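Local coordinates for protein Non-reducing end beta-L-arabinofuranosidase (Bacteroides thetaiotaomicron, PDB 5MQO) that probably hydrolyses glycosidic bonds in complex plant pectin, as a family GH127 glycoside hydrolase of a gut bacterium, at residues A528-F533 against Y560-R565; T545-P550 against G570-L575; I622-D627 against V692-A697; G647-A652 against V672-I677. One frame throughout, in Å; residues are numbered along the deposited sequence.

Contact 1: A528-F533 against Y560-R565; sequences AFSLFF and YAEVNR
S530 and E562 meet across the antiparallel strand pair that ends the five-stranded mixed sheet of the GH127 middle domain, 529-535 running beside the outermost strand 559-565. S530 OG donates to E562 OE2 over 2.7 Å, using the anti lone pair of that oxygen; N564 OD1 is also close to the hydroxyl but does not have the geometry of a bond. E562 reaches it with CG anti to the backbone N (chi1 -174°) and an extended chain. Its methylene CG thereby lies alongside the ring of F532, 3.5 Å from CE2. Ring and carboxylate planes are 15° apart, nearly the same in orientation, although F532 is buried and E562 exposed. Y560 CD1 lies 4.0 Å from F532 CB. The backbone bonds are shorter at the F533-A561 end: F533 N and A561 O, and A561 N and F533 O, are each 2.8 Å apart, whereas F529 N to R565 O at the other end is 3.2 Å. The opposite face carries L531, F533, A561 and V563, with F533 CE1 4.2 Å from V563 CG2. Beyond the pair, F532 stacks on Y482 of strand 480-483, which flanks 529-535 on its other edge, and Y560 OH bonds OD1 of N484 just after it, while A561 and V563 rest on L544 of strand 542-546 in the seven-stranded antiparallel sheet.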
loop_
_atom_site.group_PDB
_atom_site.type_symbol
_atom_site.label_atom_id
_atom_site.label_comp_id
_atom_site.label_asym_id
_atom_site.label_seq_id
_atom_site.Cartn_x
_atom_site.Cartn_y
_atom_site.Cartn_z
ATOM N N ALA A 528 -15.350 -31.021 1.250
ATOM C CA ALA A 528 -15.892 -29.704 0.927
ATOM C C ALA A 528 -14.904 -28.703 1.519
ATOM O O ALA A 528 -14.266 -28.976 2.536
ATOM C CB ALA A 528 -17.273 -29.502 1.531
ATOM N N PHE A 529 -14.753 -27.577 0.837
ATOM C CA PHE A 529 -14.015 -26.424 1.349
ATOM C C PHE A 529 -14.524 -25.204 0.600
ATOM O O PHE A 529 -15.104 -25.348 -0.493
ATOM C CB PHE A 529 -12.501 -26.606 1.176
ATOM C CG PHE A 529 -12.050 -26.664 -0.254
ATOM C CD1 PHE A 529 -12.089 -27.855 -0.958
ATOM C CD2 PHE A 529 -11.585 -25.536 -0.896
ATOM C CE1 PHE A 529 -11.679 -27.914 -2.289
ATOM C CE2 PHE A 529 -11.177 -25.581 -2.226
ATOM C CZ PHE A 529 -11.215 -26.773 -2.925
ATOM N N SER A 530 -14.292 -24.017 1.167
ATOM C CA SER A 530 -14.905 -22.785 0.649
ATOM C C SER A 530 -14.032 -21.990 -0.332
ATOM O O SER A 530 -12.797 -22.099 -0.350
ATOM C CB SER A 530 -15.331 -21.889 1.810
ATOM O OG SER A 530 -16.458 -22.405 2.491
ATOM N N LEU A 531 -14.694 -21.206 -1.168
ATOM C CA LEU A 531 -14.032 -20.134 -1.910
ATOM C C LEU A 531 -14.715 -18.850 -1.521
ATOM O O LEU A 531 -15.896 -18.667 -1.805
ATOM C CB LEU A 531 -14.149 -20.325 -3.428
ATOM C CG LEU A 531 -13.258 -21.390 -4.073
ATOM C CD1 LEU A 531 -13.385 -21.336 -5.595
ATOM C CD2 LEU A 531 -11.798 -21.254 -3.675
ATOM N N PHE A 532 -13.974 -17.952 -0.887
ATOM C CA PHE A 532 -14.544 -16.698 -0.398
ATOM C C PHE A 532 -14.220 -15.609 -1.395
ATOM O O PHE A 532 -13.082 -15.540 -1.875
ATOM C CB PHE A 532 -13.947 -16.322 0.937
ATOM C CG PHE A 532 -14.162 -17.330 2.015
ATOM C CD1 PHE A 532 -13.340 -18.440 2.125
ATOM C CD2 PHE A 532 -15.142 -17.134 2.982
ATOM C CE1 PHE A 532 -13.509 -19.364 3.147
ATOM C CE2 PHE A 532 -15.317 -18.044 4.018
ATOM C CZ PHE A 532 -14.498 -19.171 4.092
ATOM N N PHE A 533 -15.196 -14.756 -1.687
ATOM C CA PHE A 533 -14.997 -13.586 -2.572
ATOM C C PHE A 533 -15.305 -12.309 -1.842
ATOM O O PHE A 533 -16.432 -12.100 -1.364
ATOM C CB PHE A 533 -15.887 -13.683 -3.820
ATOM C CG PHE A 533 -15.604 -14.899 -4.640
ATOM C CD1 PHE A 533 -16.124 -16.140 -4.258
ATOM C CD2 PHE A 533 -14.756 -14.819 -5.731
ATOM C CE1 PHE A 533 -15.820 -17.271 -4.972
ATOM C CE2 PHE A 533 -14.458 -15.942 -6.453
ATOM C CZ PHE A 533 -14.986 -17.173 -6.075
ATOM N N TYR A 560 -16.927 -11.032 3.194
ATOM C CA TYR A 560 -16.705 -12.145 2.237
ATOM C C TYR A 560 -17.968 -12.915 1.904
ATOM O O TYR A 560 -18.680 -13.351 2.825
ATOM C CB TYR A 560 -15.699 -13.172 2.768
ATOM C CG TYR A 560 -14.300 -12.652 2.858
ATOM C CD1 TYR A 560 -13.541 -12.443 1.707
ATOM C CD2 TYR A 560 -13.734 -12.345 4.092
ATOM C CE1 TYR A 560 -12.257 -11.941 1.781
ATOM C CE2 TYR A 560 -12.449 -11.853 4.172
ATOM C CZ TYR A 560 -11.713 -11.659 3.019
ATOM O OH TYR A 560 -10.441 -11.185 3.123
ATOM N N ALA A 561 -18.219 -13.103 0.600
ATOM C CA ALA A 561 -19.231 -14.067 0.133
ATOM C C ALA A 561 -18.574 -15.447 0.108
ATOM O O ALA A 561 -17.577 -15.644 -0.592
ATOM C CB ALA A 561 -19.754 -13.697 -1.242
ATOM N N GLU A 562 -19.119 -16.377 0.896
ATOM C CA GLU A 562 -18.591 -17.741 1.010
ATOM C C GLU A 562 -19.308 -18.654 0.010
ATOM O O GLU A 562 -20.507 -18.495 -0.232
ATOM C CB GLU A 562 -18.798 -18.272 2.434
ATOM C CG GLU A 562 -18.154 -19.626 2.692
ATOM C CD GLU A 562 -18.398 -20.156 4.094
ATOM O OE1 GLU A 562 -19.180 -19.544 4.854
ATOM O OE2 GLU A 562 -17.807 -21.202 4.435
ATOM N N VAL A 563 -18.577 -19.597 -0.571
ATOM C CA VAL A 563 -19.165 -20.618 -1.454
ATOM C C VAL A 563 -18.609 -21.972 -1.026
ATOM O O VAL A 563 -17.531 -22.346 -1.464
ATOM C CB VAL A 563 -18.874 -20.330 -2.957
ATOM C CG1 VAL A 563 -19.581 -21.330 -3.862
ATOM C CG2 VAL A 563 -19.327 -18.929 -3.336
ATOM N N ASN A 564 -19.320 -22.677 -0.141
ATOM C CA ASN A 564 -18.850 -23.973 0.351
ATOM C C ASN A 564 -19.400 -25.104 -0.507
ATOM O O ASN A 564 -20.604 -25.200 -0.720
ATOM C CB ASN A 564 -19.223 -24.199 1.806
ATOM C CG ASN A 564 -18.521 -25.424 2.393
ATOM O OD1 ASN A 564 -17.278 -25.490 2.459
ATOM N ND2 ASN A 564 -19.310 -26.405 2.818
ATOM N N ARG A 565 -18.507 -25.976 -0.964
ATOM C CA ARG A 565 -18.781 -26.869 -2.084
ATOM C C ARG A 565 -17.687 -27.939 -2.137
ATOM O O ARG A 565 -16.548 -27.681 -1.759
ATOM C CB ARG A 565 -18.771 -26.031 -3.369
ATOM C CG ARG A 565 -19.190 -26.728 -4.646
ATOM C CD ARG A 565 -20.682 -27.022 -4.660
ATOM N NE ARG A 565 -21.481 -25.791 -4.603
ATOM C CZ ARG A 565 -21.923 -25.095 -5.656
ATOM N NH1 ARG A 565 -21.667 -25.491 -6.908
ATOM N NH2 ARG A 565 -22.637 -23.980 -5.451
#

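Contact 2: T545-P550 against G570-L575; sequences TVNGQP and GDVVEL
The backbone N of N547 donates to V572 O in a bond of 2.7 Å that is almost straight (176°) and lies in the carbonyl plane. It closes the end of the antiparallel pairing just where 545-550 enters the type I' turn from V546 to Q549. The N547 side chain adds to this: CG is beside its own backbone N (chi1 -66°), and the amide beyond it meets D571 and V572. ND2 donates to D571 OD1 over 2.9 Å, approaching from above the carboxylate plane while the oxygen lies close to the amide plane; OD1 takes a weak bond from V572 N at 3.1 Å. D571 OD2 meanwhile accepts from K568 N, so an alanine at D571 would probably leave N547 ND2 and K568 N without these acceptors and the amide less firmly held, with the weak V572 N bond remaining on OD1. Further along, T545 and E574 lie side by side, OG1 3.3 Å from E574 CB, and E574 OE1 continues into a salt bridge with R516. T545 N and E574 O also pair at 3.1 Å. Strand 572-577 is flanked by 542-546 here and by 514-521 on its other edge; V546 and V573 face the neighbouring sheet, V546 on V563 and R565, V573 on L531 and F533.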
loop_
_atom_site.group_PDB
_atom_site.type_symbol
_atom_site.label_atom_id
_atom_site.label_comp_id
_atom_site.label_asym_id
_atom_site.label_seq_id
_atom_site.Cartn_x
_atom_site.Cartn_y
_atom_site.Cartn_z
ATOM N N THR A 545 -22.301 -16.917 -9.670
ATOM C CA THR A 545 -22.770 -18.126 -10.354
ATOM C C THR A 545 -21.737 -19.237 -10.146
ATOM O O THR A 545 -20.562 -18.952 -9.910
ATOM C CB THR A 545 -23.036 -17.886 -11.859
ATOM O OG1 THR A 545 -21.797 -17.660 -12.543
ATOM C CG2 THR A 545 -23.986 -16.699 -12.071
ATOM N N VAL A 546 -22.191 -20.491 -10.170
ATOM C CA VAL A 546 -21.281 -21.651 -10.177
ATOM C C VAL A 546 -21.611 -22.602 -11.329
ATOM O O VAL A 546 -22.676 -23.237 -11.359
ATOM C CB VAL A 546 -21.256 -22.443 -8.856
ATOM C CG1 VAL A 546 -20.048 -23.373 -8.843
ATOM C CG2 VAL A 546 -21.208 -21.508 -7.665
ATOM N N ASN A 547 -20.668 -22.691 -12.264
ATOM C CA ASN A 547 -20.865 -23.303 -13.567
ATOM C C ASN A 547 -22.105 -22.750 -14.303
ATOM O O ASN A 547 -22.820 -23.496 -14.963
ATOM C CB ASN A 547 -20.907 -24.829 -13.435
ATOM C CG ASN A 547 -19.579 -25.424 -12.980
ATOM O OD1 ASN A 547 -18.542 -25.212 -13.617
ATOM N ND2 ASN A 547 -19.616 -26.215 -11.902
ATOM N N GLY A 548 -22.341 -21.440 -14.186
ATOM C CA GLY A 548 -23.535 -20.775 -14.738
ATOM C C GLY A 548 -24.799 -20.727 -13.876
ATOM O O GLY A 548 -25.771 -20.079 -14.265
ATOM N N GLN A 549 -24.796 -21.389 -12.714
ATOM C CA GLN A 549 -25.995 -21.557 -11.877
ATOM C C GLN A 549 -25.958 -20.611 -10.671
ATOM O O GLN A 549 -24.957 -20.603 -9.949
ATOM C CB GLN A 549 -26.089 -23.014 -11.435
ATOM C CG GLN A 549 -25.887 -24.000 -12.596
ATOM C CD GLN A 549 -26.770 -23.696 -13.839
ATOM O OE1 GLN A 549 -26.270 -23.402 -14.951
ATOM N NE2 GLN A 549 -28.088 -23.758 -13.643
ATOM N N PRO A 550 -27.021 -19.791 -10.456
ATOM C CA PRO A 550 -26.907 -18.768 -9.403
ATOM C C PRO A 550 -26.896 -19.318 -7.972
ATOM O O PRO A 550 -27.670 -20.214 -7.655
ATOM C CB PRO A 550 -28.158 -17.885 -9.620
ATOM C CG PRO A 550 -28.619 -18.169 -11.010
ATOM C CD PRO A 550 -28.274 -19.621 -11.224
ATOM N N GLY A 570 -12.316 -28.368 -13.161
ATOM C CA GLY A 570 -13.052 -27.644 -14.174
ATOM C C GLY A 570 -14.223 -26.819 -13.690
ATOM O O GLY A 570 -14.863 -26.161 -14.514
ATOM N N ASP A 571 -14.521 -26.824 -12.382
ATOM C CA ASP A 571 -15.588 -25.938 -11.850
ATOM C C ASP A 571 -15.238 -24.463 -12.137
ATOM O O ASP A 571 -14.057 -24.082 -12.320
ATOM C CB ASP A 571 -15.886 -26.162 -10.336
ATOM C CG ASP A 571 -16.712 -27.451 -10.043
ATOM O OD1 ASP A 571 -17.506 -27.897 -10.887
ATOM O OD2 ASP A 571 -16.574 -28.026 -8.941
ATOM N N VAL A 572 -16.291 -23.653 -12.206
ATOM C CA VAL A 572 -16.188 -22.245 -12.571
ATOM C C VAL A 572 -17.072 -21.428 -11.646
ATOM O O VAL A 572 -18.276 -21.633 -11.617
ATOM C CB VAL A 572 -16.629 -22.056 -14.036
ATOM C CG1 VAL A 572 -17.001 -20.611 -14.354
ATOM C CG2 VAL A 572 -15.536 -22.542 -14.976
ATOM N N VAL A 573 -16.472 -20.515 -10.891
ATOM C CA VAL A 573 -17.218 -19.486 -10.171
ATOM C C VAL A 573 -17.056 -18.148 -10.896
ATOM O O VAL A 573 -15.986 -17.845 -11.441
ATOM C CB VAL A 573 -16.719 -19.308 -8.727
ATOM C CG1 VAL A 573 -17.723 -18.494 -7.916
ATOM C CG2 VAL A 573 -16.482 -20.648 -8.066
ATOM N N GLU A 574 -18.118 -17.348 -10.875
ATOM C CA GLU A 574 -18.148 -16.086 -11.591
ATOM C C GLU A 574 -18.837 -14.986 -10.766
ATOM O O GLU A 574 -20.054 -14.993 -10.570
ATOM C CB GLU A 574 -18.820 -16.260 -12.954
ATOM C CG GLU A 574 -18.454 -15.177 -13.959
ATOM C CD GLU A 574 -18.973 -15.471 -15.354
ATOM O OE1 GLU A 574 -18.384 -16.343 -16.040
ATOM O OE2 GLU A 574 -19.977 -14.829 -15.745
ATOM N N LEU A 575 -18.029 -14.050 -10.274
ATOM C CA LEU A 575 -18.505 -12.888 -9.541
ATOM C C LEU A 575 -18.806 -11.821 -10.551
ATOM O O LEU A 575 -17.950 -11.527 -11.383
ATOM C CB LEU A 575 -17.404 -12.411 -8.614
ATOM C CG LEU A 575 -17.706 -11.195 -7.744
ATOM C CD1 LEU A 575 -18.864 -11.449 -6.788
ATOM C CD2 LEU A 575 -16.460 -10.795 -6.974
#

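Contact 3: I622-D627 against V692-A697; sequences ILIPAD and VWMPLA
I624 and M694 lie obliquely across one another on the buried face of a parallel strand pair in the C-terminal domain, where 622-625 runs beside the last strand of the chain. I624 CG1 is anti to the carbonyl carbon and lies 3.9 Å from M694 SD. The methionine chain bends at its third torsion (chi3 -71°), which puts CE against the same CG1. L623 and P695 are turned differently: they cross at about a right angle, with L623 CD2 against P695 CB at 3.8 Å. L696 sends CD1 over the backbone of the other strand, 3.5 Å from I624 O and near A626 CA. I624 supplies the pairing pattern: its N donates to P695 O at 2.9 Å in a virtually straight bond (178°), and its O accepts from A697 N. A626 N then donates to A697 O, 2.9 Å away. The strand axes diverge by 44°, a strong twist. Around this pair, I624 packs on V597 and M694 on L608, while P625 and A697 both touch R650 of strand 640-651. P695, a proline, has no N-H to offer I622 O; its ring CD stands there instead, 3.5 Å away. The chemistry is thus simple: the polar bonds across the pair are three backbone ones, and the side chains that touch are aliphatic or thioether, buried at I624 and M694 and more open at A626, so that the pairing involves no charged group of either segment.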
loop_
_atom_site.group_PDB
_atom_site.type_symbol
_atom_site.label_atom_id
_atom_site.label_comp_id
_atom_site.label_asym_id
_atom_site.label_seq_id
_atom_site.Cartn_x
_atom_site.Cartn_y
_atom_site.Cartn_z
ATOM N N ILE A 622 -14.019 24.438 -13.430
ATOM C CA ILE A 622 -14.803 23.246 -13.744
ATOM C C ILE A 622 -15.701 22.851 -12.567
ATOM O O ILE A 622 -15.185 22.622 -11.482
ATOM C CB ILE A 622 -13.881 22.062 -14.070
ATOM C CG1 ILE A 622 -12.951 22.379 -15.259
ATOM C CG2 ILE A 622 -14.690 20.806 -14.338
ATOM C CD1 ILE A 622 -13.669 22.728 -16.549
ATOM N N LEU A 623 -17.026 22.779 -12.776
ATOM C CA LEU A 623 -17.970 22.253 -11.769
ATOM C C LEU A 623 -18.606 20.964 -12.217
ATOM O O LEU A 623 -19.044 20.841 -13.361
ATOM C CB LEU A 623 -19.141 23.179 -11.518
ATOM C CG LEU A 623 -18.959 24.670 -11.645
ATOM C CD1 LEU A 623 -20.343 25.315 -11.482
ATOM C CD2 LEU A 623 -17.939 25.156 -10.621
ATOM N N ILE A 624 -18.734 20.039 -11.291
ATOM C CA ILE A 624 -19.350 18.766 -11.576
ATOM C C ILE A 624 -20.805 18.821 -11.080
ATOM O O ILE A 624 -21.025 18.862 -9.876
ATOM C CB ILE A 624 -18.582 17.649 -10.862
ATOM C CG1 ILE A 624 -17.124 17.604 -11.334
ATOM C CG2 ILE A 624 -19.267 16.314 -11.062
ATOM C CD1 ILE A 624 -16.938 17.491 -12.845
ATOM N N PRO A 625 -21.804 18.824 -11.990
ATOM C CA PRO A 625 -23.160 18.689 -11.482
ATOM C C PRO A 625 -23.359 17.309 -10.896
ATOM O O PRO A 625 -22.768 16.347 -11.403
ATOM C CB PRO A 625 -24.037 18.880 -12.722
ATOM C CG PRO A 625 -23.168 18.600 -13.859
ATOM C CD PRO A 625 -21.776 18.920 -13.459
ATOM N N ALA A 626 -24.179 17.214 -9.845
ATOM C CA ALA A 626 -24.375 15.933 -9.088
ATOM C C ALA A 626 -24.928 14.768 -9.901
ATOM O O ALA A 626 -24.604 13.624 -9.627
ATOM C CB ALA A 626 -25.254 16.162 -7.873
ATOM N N ASP A 627 -25.761 15.097 -10.887
ATOM C CA ASP A 627 -26.346 14.161 -11.842
ATOM C C ASP A 627 -25.612 14.144 -13.179
ATOM O O ASP A 627 -26.209 13.802 -14.198
ATOM C CB ASP A 627 -27.836 14.521 -12.082
ATOM C CG ASP A 627 -28.042 15.795 -12.955
ATOM O OD1 ASP A 627 -27.080 16.552 -13.280
ATOM O OD2 ASP A 627 -29.209 16.042 -13.320
ATOM N N VAL A 692 -7.956 16.191 -7.561
ATOM C CA VAL A 692 -8.872 15.079 -7.333
ATOM C C VAL A 692 -10.248 15.647 -6.971
ATOM O O VAL A 692 -11.244 15.328 -7.601
ATOM C CB VAL A 692 -8.364 14.091 -6.246
ATOM C CG1 VAL A 692 -9.362 12.956 -5.971
ATOM C CG2 VAL A 692 -7.001 13.532 -6.626
ATOM N N TRP A 693 -10.312 16.496 -5.961
ATOM C CA TRP A 693 -11.605 17.025 -5.510
ATOM C C TRP A 693 -11.972 18.225 -6.373
ATOM O O TRP A 693 -11.098 19.039 -6.675
ATOM C CB TRP A 693 -11.568 17.393 -4.014
ATOM C CG TRP A 693 -11.526 16.213 -3.175
ATOM C CD1 TRP A 693 -10.434 15.504 -2.862
ATOM C CD2 TRP A 693 -12.631 15.548 -2.570
ATOM N NE1 TRP A 693 -10.769 14.439 -2.071
ATOM C CE2 TRP A 693 -12.118 14.444 -1.872
ATOM C CE3 TRP A 693 -14.008 15.803 -2.514
ATOM C CZ2 TRP A 693 -12.930 13.565 -1.143
ATOM C CZ3 TRP A 693 -14.832 14.928 -1.803
ATOM C CH2 TRP A 693 -14.289 13.822 -1.126
ATOM N N MET A 694 -13.250 18.293 -6.783
ATOM C CA MET A 694 -13.767 19.353 -7.654
ATOM C C MET A 694 -15.051 19.943 -7.072
ATOM O O MET A 694 -15.800 19.253 -6.370
ATOM C CB MET A 694 -14.070 18.823 -9.063
ATOM C CG MET A 694 -12.855 18.421 -9.877
ATOM S SD MET A 694 -13.222 17.388 -11.334
ATOM C CE MET A 694 -13.688 15.838 -10.551
ATOM N N PRO A 695 -15.324 21.214 -7.380
ATOM C CA PRO A 695 -16.603 21.798 -7.008
ATOM C C PRO A 695 -17.794 20.985 -7.493
ATOM O O PRO A 695 -17.813 20.537 -8.624
ATOM C CB PRO A 695 -16.591 23.167 -7.714
ATOM C CG PRO A 695 -15.148 23.487 -7.909
ATOM C CD PRO A 695 -14.457 22.174 -8.093
ATOM N N LEU A 696 -18.793 20.850 -6.632
ATOM C CA LEU A 696 -20.026 20.125 -6.909
ATOM C C LEU A 696 -21.200 21.095 -7.053
ATOM O O LEU A 696 -21.390 21.940 -6.192
ATOM C CB LEU A 696 -20.277 19.176 -5.732
ATOM C CG LEU A 696 -21.517 18.287 -5.726
ATOM C CD1 LEU A 696 -21.488 17.200 -6.803
ATOM C CD2 LEU A 696 -21.676 17.684 -4.337
ATOM N N ALA A 697 -21.989 20.962 -8.117
ATOM C CA ALA A 697 -23.256 21.691 -8.260
ATOM C C ALA A 697 -24.427 20.720 -8.157
ATOM O O ALA A 697 -24.638 19.925 -9.072
ATOM C CB ALA A 697 -23.286 22.415 -9.589
#

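Contact 4: G647-A652 against V672-I677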
loop_
_atom_site.group_PDB
_atom_site.type_symbol
_atom_site.label_atom_id
_atom_site.label_comp_id
_atom_site.label_asym_id
_atom_site.label_seq_id
_atom_site.Cartn_x
_atom_site.Cartn_y
_atom_site.Cartn_z
ATOM N N GLY A 647 -17.418 13.343 -20.113
ATOM C CA GLY A 647 -18.696 13.966 -19.819
ATOM C C GLY A 647 -18.667 15.477 -19.931
ATOM O O GLY A 647 -17.621 16.086 -20.261
ATOM N N LYS A 648 -19.826 16.068 -19.643
ATOM C CA LYS A 648 -20.039 17.494 -19.785
ATOM C C LYS A 648 -20.165 18.126 -18.402
ATOM O O LYS A 648 -21.179 17.948 -17.685
ATOM C CB LYS A 648 -21.283 17.761 -20.627
ATOM C CG LYS A 648 -21.493 19.247 -20.934
ATOM C CD LYS A 648 -22.018 19.484 -22.357
ATOM C CE LYS A 648 -20.876 19.348 -23.357
ATOM N NZ LYS A 648 -21.292 19.078 -24.746
ATOM N N ALA A 649 -19.104 18.845 -18.034
ATOM C CA ALA A 649 -19.013 19.560 -16.766
ATOM C C ALA A 649 -19.639 20.938 -16.938
ATOM O O ALA A 649 -19.840 21.373 -18.055
ATOM C CB ALA A 649 -17.556 19.690 -16.378
ATOM N N ARG A 650 -19.953 21.625 -15.855
ATOM C CA ARG A 650 -20.388 23.021 -15.984
ATOM C C ARG A 650 -19.178 23.940 -15.857
ATOM O O ARG A 650 -18.215 23.623 -15.170
ATOM C CB ARG A 650 -21.479 23.345 -14.974
ATOM C CG ARG A 650 -22.726 22.483 -15.197
ATOM C CD ARG A 650 -23.843 22.705 -14.192
ATOM N NE ARG A 650 -24.066 24.141 -14.016
ATOM C CZ ARG A 650 -24.680 24.687 -12.972
ATOM N NH1 ARG A 650 -25.184 23.924 -11.995
ATOM N NH2 ARG A 650 -24.791 26.011 -12.905
ATOM N N LEU A 651 -19.195 25.059 -16.551
ATOM C CA LEU A 651 -18.034 25.934 -16.578
ATOM C C LEU A 651 -18.379 27.245 -15.914
ATOM O O LEU A 651 -19.395 27.876 -16.262
ATOM C CB LEU A 651 -17.587 26.191 -18.012
ATOM C CG LEU A 651 -16.402 27.144 -18.188
ATOM C CD1 LEU A 651 -15.140 26.478 -17.694
ATOM C CD2 LEU A 651 -16.244 27.586 -19.635
ATOM N N ALA A 652 -17.518 27.675 -14.989
ATOM C CA ALA A 652 -17.681 28.983 -14.361
ATOM C C ALA A 652 -17.179 30.094 -15.283
ATOM O O ALA A 652 -16.187 29.904 -15.970
ATOM C CB ALA A 652 -16.937 29.016 -13.046
ATOM N N VAL A 672 -18.724 22.452 -20.584
ATOM C CA VAL A 672 -17.474 22.091 -21.251
ATOM C C VAL A 672 -17.180 20.591 -21.119
ATOM O O VAL A 672 -17.515 19.962 -20.113
ATOM C CB VAL A 672 -16.264 22.965 -20.782
ATOM C CG1 VAL A 672 -15.817 22.607 -19.354
ATOM C CG2 VAL A 672 -15.102 22.863 -21.774
ATOM N N ASP A 673 -16.594 20.042 -22.179
ATOM C CA ASP A 673 -16.228 18.636 -22.242
ATOM C C ASP A 673 -14.970 18.495 -21.378
ATOM O O ASP A 673 -14.000 19.270 -21.537
ATOM C CB ASP A 673 -15.951 18.150 -23.700
ATOM C CG ASP A 673 -17.224 18.114 -24.613
ATOM O OD1 ASP A 673 -18.321 18.525 -24.183
ATOM O OD2 ASP A 673 -17.112 17.683 -25.789
ATOM N N ILE A 674 -15.019 17.532 -20.450
ATOM C CA ILE A 674 -13.863 17.122 -19.659
ATOM C C ILE A 674 -13.666 15.632 -19.832
ATOM O O ILE A 674 -14.573 14.896 -20.226
ATOM C CB ILE A 674 -14.016 17.449 -18.154
ATOM C CG1 ILE A 674 -15.205 16.708 -17.514
ATOM C CG2 ILE A 674 -14.192 18.948 -17.945
ATOM C CD1 ILE A 674 -15.144 16.683 -16.002
ATOM N N ARG A 675 -12.464 15.198 -19.511
ATOM C CA ARG A 675 -12.162 13.795 -19.402
ATOM C C ARG A 675 -11.402 13.563 -18.087
ATOM O O ARG A 675 -10.411 14.251 -17.801
ATOM C CB ARG A 675 -11.367 13.395 -20.627
ATOM C CG ARG A 675 -10.640 12.095 -20.484
ATOM C CD ARG A 675 -10.204 11.541 -21.814
ATOM N NE ARG A 675 -9.184 12.339 -22.486
ATOM C CZ ARG A 675 -8.370 11.861 -23.428
ATOM N NH1 ARG A 675 -8.417 10.575 -23.803
ATOM N NH2 ARG A 675 -7.482 12.670 -23.994
ATOM N N LEU A 676 -11.890 12.620 -17.279
ATOM C CA LEU A 676 -11.199 12.200 -16.045
ATOM C C LEU A 676 -10.330 10.982 -16.307
ATOM O O LEU A 676 -10.719 10.108 -17.078
ATOM C CB LEU A 676 -12.212 11.891 -14.952
ATOM C CG LEU A 676 -13.184 13.040 -14.636
ATOM C CD1 LEU A 676 -14.078 12.718 -13.438
ATOM C CD2 LEU A 676 -12.435 14.331 -14.367
ATOM N N ILE A 677 -9.144 10.940 -15.700
ATOM C CA ILE A 677 -8.281 9.742 -15.751
ATOM C C ILE A 677 -7.980 9.273 -14.335
ATOM O O ILE A 677 -8.192 10.027 -13.374
ATOM C CB ILE A 677 -6.943 9.965 -16.518
ATOM C CG1 ILE A 677 -6.026 10.953 -15.789
ATOM C CG2 ILE A 677 -7.196 10.428 -17.946
ATOM C CD1 ILE A 677 -4.576 10.831 -16.203
#
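G647-A649 and V672-I674 pair as antiparallel strands through four backbone hydrogen bonds, two at each end of the non-hydrogen-bonded pair K648-D673. I674 N to G647 O is 3.0 Å and A649 N to V672 O 2.8 Å, both donors lying nearly along the C=O axis. The two strands, 640-651 and 670-678, follow one another along the chain and are antiparallel neighbours in the mixed sheet of the C-terminal domain; their short axes lie 120° apart, so they twist strongly away from each other. I674 lies on the buried face with A649 and V672: CG1 stands between its backbone N and carbonyl carbon (chi1 62°), 3.7 Å from G647 O, while CG2 reaches A649 CB at 3.8 Å and CD1 lies close to that same methyl. An alanine at I674 would probably open a gap beside A649 and lose the outer-branch packing on I624 in the adjoining strand. On the other face K648, bent at chi2 and chi3, brings NZ to D673 OD1 at 3.1 Å; this salt bridge is doubtful in detail, since OD1 is modelled too near the lysine chain. R650 turns away from V672-I677, and its NH2 bonds A668 O. At the end of the pair, L651 CB meets V672 CG1 at 4.2 Å.

In the fold
The four contacts form two clusters about 40 Å apart, measured between centres. Contacts 1 and 2 lie in different sheets of the middle domain but touch through apolar side chains such as F533 and V573, and their segments alternate along the chain. Contacts 3 and 4 share one C-terminal sheet, in which strands 622-625 and 640-651 are neighbours; contact 4 is nested within the loop that contact 3 closes, and L623 O probably bonds R650 N between them. Each joins buried apolar residues, most numerous in contact 1, to more open ones. Contacts 1, 2 and 4 add a polar side-chain pair, S530-E562, N547-D571 and the doubtful K648-D673; parallel contact 3 has none.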